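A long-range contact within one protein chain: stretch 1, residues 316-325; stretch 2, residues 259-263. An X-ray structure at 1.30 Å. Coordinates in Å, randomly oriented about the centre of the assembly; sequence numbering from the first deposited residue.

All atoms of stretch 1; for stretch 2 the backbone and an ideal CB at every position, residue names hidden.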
# COMPACT_ATOMS: atom_id res chain seq x y z
N VAL A 316 24.28 -11.73 16.14
CA VAL A 316 22.90 -11.64 15.67
C VAL A 316 22.74 -10.54 14.62
O VAL A 316 21.96 -10.68 13.68
CB VAL A 316 21.86 -11.53 16.81
CG1 VAL A 316 21.93 -12.73 17.75
CG2 VAL A 316 22.00 -10.22 17.58
N ASN A 317 23.47 -9.43 14.76
CA ASN A 317 23.32 -8.35 13.79
C ASN A 317 23.93 -8.73 12.45
O ASN A 317 23.32 -8.47 11.40
CB ASN A 317 23.92 -7.06 14.34
CG ASN A 317 22.97 -6.34 15.24
OD1 ASN A 317 21.90 -5.90 14.81
ND2 ASN A 317 23.32 -6.23 16.52
N ALA A 318 25.11 -9.34 12.45
CA ALA A 318 25.69 -9.82 11.20
C ALA A 318 24.80 -10.88 10.57
O ALA A 318 24.61 -10.90 9.35
CB ALA A 318 27.09 -10.38 11.46
N TYR A 319 24.23 -11.76 11.39
CA TYR A 319 23.34 -12.80 10.88
C TYR A 319 22.12 -12.18 10.23
O TYR A 319 21.75 -12.55 9.10
CB TYR A 319 22.92 -13.72 12.03
CG TYR A 319 22.09 -14.90 11.60
CD1 TYR A 319 22.70 -16.08 11.16
CD2 TYR A 319 20.70 -14.86 11.65
CE1 TYR A 319 21.94 -17.17 10.78
CE2 TYR A 319 19.94 -15.96 11.27
CZ TYR A 319 20.57 -17.11 10.84
OH TYR A 319 19.83 -18.21 10.45
N VAL A 320 21.46 -11.25 10.92
CA VAL A 320 20.26 -10.64 10.37
C VAL A 320 20.61 -9.82 9.13
O VAL A 320 19.92 -9.90 8.11
CB VAL A 320 19.53 -9.81 11.44
CG1 VAL A 320 18.53 -8.86 10.80
CG2 VAL A 320 18.84 -10.75 12.43
N ASP A 321 21.70 -9.04 9.20
CA ASP A 321 22.01 -8.14 8.09
C ASP A 321 22.45 -8.89 6.84
O ASP A 321 22.23 -8.41 5.72
CB ASP A 321 23.06 -7.12 8.53
CG ASP A 321 22.51 -6.11 9.53
OD1 ASP A 321 21.26 -6.03 9.69
OD2 ASP A 321 23.32 -5.39 10.17
N ALA A 322 23.06 -10.07 7.00
CA ALA A 322 23.44 -10.85 5.83
C ALA A 322 22.27 -11.63 5.24
O ALA A 322 22.28 -11.94 4.05
CB ALA A 322 24.57 -11.82 6.18
N ASN A 323 21.26 -11.94 6.05
CA ASN A 323 20.22 -12.88 5.65
C ASN A 323 18.86 -12.26 5.39
O ASN A 323 17.99 -12.94 4.83
CB ASN A 323 20.10 -14.01 6.69
CG ASN A 323 21.33 -14.90 6.70
OD1 ASN A 323 21.79 -15.33 5.65
ND2 ASN A 323 21.86 -15.16 7.89
N ARG A 324 18.64 -11.00 5.76
CA ARG A 324 17.37 -10.35 5.47
C ARG A 324 17.28 -9.94 4.01
O ARG A 324 18.27 -9.47 3.43
CB ARG A 324 17.18 -9.12 6.37
CG ARG A 324 18.23 -8.01 6.25
CD ARG A 324 17.90 -6.95 7.29
NE ARG A 324 18.95 -6.02 7.69
CZ ARG A 324 19.12 -4.80 7.19
NH1 ARG A 324 18.37 -4.38 6.18
NH2 ARG A 324 20.07 -4.02 7.68
N VAL A 325 16.10 -10.12 3.42
CA VAL A 325 15.91 -9.64 2.06
C VAL A 325 15.56 -8.16 2.05
O VAL A 325 15.90 -7.45 1.11
CB VAL A 325 14.92 -10.49 1.24
CG1 VAL A 325 15.35 -11.95 1.23
CG2 VAL A 325 13.49 -10.34 1.76
N UNK A 259 18.13 -7.94 17.17
CA UNK A 259 18.99 -7.22 16.24
C UNK A 259 18.52 -5.78 16.07
O UNK A 259 17.35 -5.44 16.26
CB UNK A 259 19.02 -7.93 14.88
N UNK A 260 19.46 -4.92 15.67
CA UNK A 260 19.16 -3.52 15.37
C UNK A 260 18.03 -3.39 14.36
O UNK A 260 17.18 -2.50 14.46
CB UNK A 260 20.41 -2.81 14.84
N UNK A 261 17.98 -4.29 13.38
CA UNK A 261 16.96 -4.16 12.34
C UNK A 261 15.56 -4.45 12.87
O UNK A 261 14.59 -3.84 12.42
CB UNK A 261 17.28 -5.10 11.18
N UNK A 262 15.43 -5.39 13.81
CA UNK A 262 14.09 -5.81 14.21
C UNK A 262 13.61 -5.22 15.53
O UNK A 262 12.40 -5.19 15.76
CB UNK A 262 14.05 -7.34 14.30
N UNK A 263 14.50 -4.76 16.41
CA UNK A 263 14.09 -4.03 17.62
C UNK A 263 13.09 -4.84 18.45
O UNK A 263 12.12 -4.29 18.99
CB UNK A 263 13.48 -2.68 17.24

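Position 259 lies where the two backbones come nearest, its CA 5.1 Å from the CA of Asn 317. Its CA-to-CB bond points toward the helix, and the ideal CB already sits 3.5 Å from Asn 317 OD1 and 3.7 Å from Val 320 CG2. So little clearance favours a small side chain: alanine, serine, perhaps cysteine or threonine. The backbone, at phi/psi -56/156, is extended here and then turns, so a short acceptor could also serve the amides that follow. The residue is Ser 259, with chi1 at 59° (p). Its OG packs 3.6 Å from Val 320 CG2 and accepts a weak hydrogen bond from the N of position 262, at 3.4 Å.

At position 260 the backbone supplies the main contact. The amide N lies 2.8 Å from Asn 317 OD1, a hydrogen bond with an N-H...acceptor angle of 160° that any residue except proline could make. CA-to-CB points sideways, with the ideal CB 3.4 Å from the same OD1, and stretch 1 offers nothing that selects a particular side chain. The residue is Lys 260, whose side chain is all t and leads away from the helix.

Position 261 points toward stretch 1. Its ideal CB is 4.0 Å from both Val 320 CG1 and Arg 324 NE, and 4.4 Å from Asp 321 OD1. Arg 324 NE and NH2 both donate to Asp 321 OD1, which helps fix the guanidinium and leaves a flat cationic surface. An aromatic ring would suit it, as might a long aliphatic chain. The residue is Phe 261, chi1 -168° (t). Its ring stacks on the guanidinium with centres 3.8 Å apart and planes at 9°, while Arg 324 CD lies 3.6 Å from the ring centroid, a CH-pi contact over the face. Water 1 accepts from Phe 261 N at 2.9 Å and donates to Asn 317 OD1 at 2.8 Å and Asp 321 OD1 at 2.9 Å, tying this turn to two helix side chains.

From position 262 the CA-to-CB bond runs sideways, and nothing of stretch 1 lies within 5.5 Å of the ideal CB. Only a long side chain could return to Val 320; tyrosine, phenylalanine, leucine or methionine are plausible. The residue is Tyr 262, chi1 -71° (m), whose CE2 reaches Val 320 CG1 at 3.7 Å.

Position 263 is out of reach, and its phi/psi of 55/40 would favour glycine, asparagine or aspartate. The residue is Glu 263.

Stretch 2, residues 259-263: SKFYE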
# COMPACT_ATOMS: atom_id res chain seq x y z
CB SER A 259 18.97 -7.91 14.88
OG SER A 259 17.65 -7.97 14.35
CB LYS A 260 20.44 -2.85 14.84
CG LYS A 260 20.37 -1.35 14.63
CD LYS A 260 21.69 -0.81 14.08
CE LYS A 260 21.73 0.71 14.09
NZ LYS A 260 23.05 1.27 13.69
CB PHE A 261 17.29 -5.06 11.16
CG PHE A 261 16.47 -4.78 9.94
CD1 PHE A 261 16.67 -3.62 9.20
CD2 PHE A 261 15.48 -5.67 9.53
CE1 PHE A 261 15.92 -3.36 8.07
CE2 PHE A 261 14.72 -5.42 8.39
CZ PHE A 261 14.94 -4.26 7.67
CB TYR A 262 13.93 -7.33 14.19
CG TYR A 262 13.92 -7.90 12.79
CD1 TYR A 262 12.97 -7.49 11.86
CD2 TYR A 262 14.86 -8.83 12.39
CE1 TYR A 262 12.97 -7.99 10.58
CE2 TYR A 262 14.87 -9.35 11.11
CZ TYR A 262 13.92 -8.93 10.21
OH TYR A 262 13.95 -9.45 8.93
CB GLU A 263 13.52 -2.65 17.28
CG GLU A 263 14.49 -1.72 16.56
CD GLU A 263 13.86 -0.39 16.14
OE1 GLU A 263 12.62 -0.30 16.03
OE2 GLU A 263 14.63 0.57 15.89
O HOH W 1 20.39 -5.70 12.47
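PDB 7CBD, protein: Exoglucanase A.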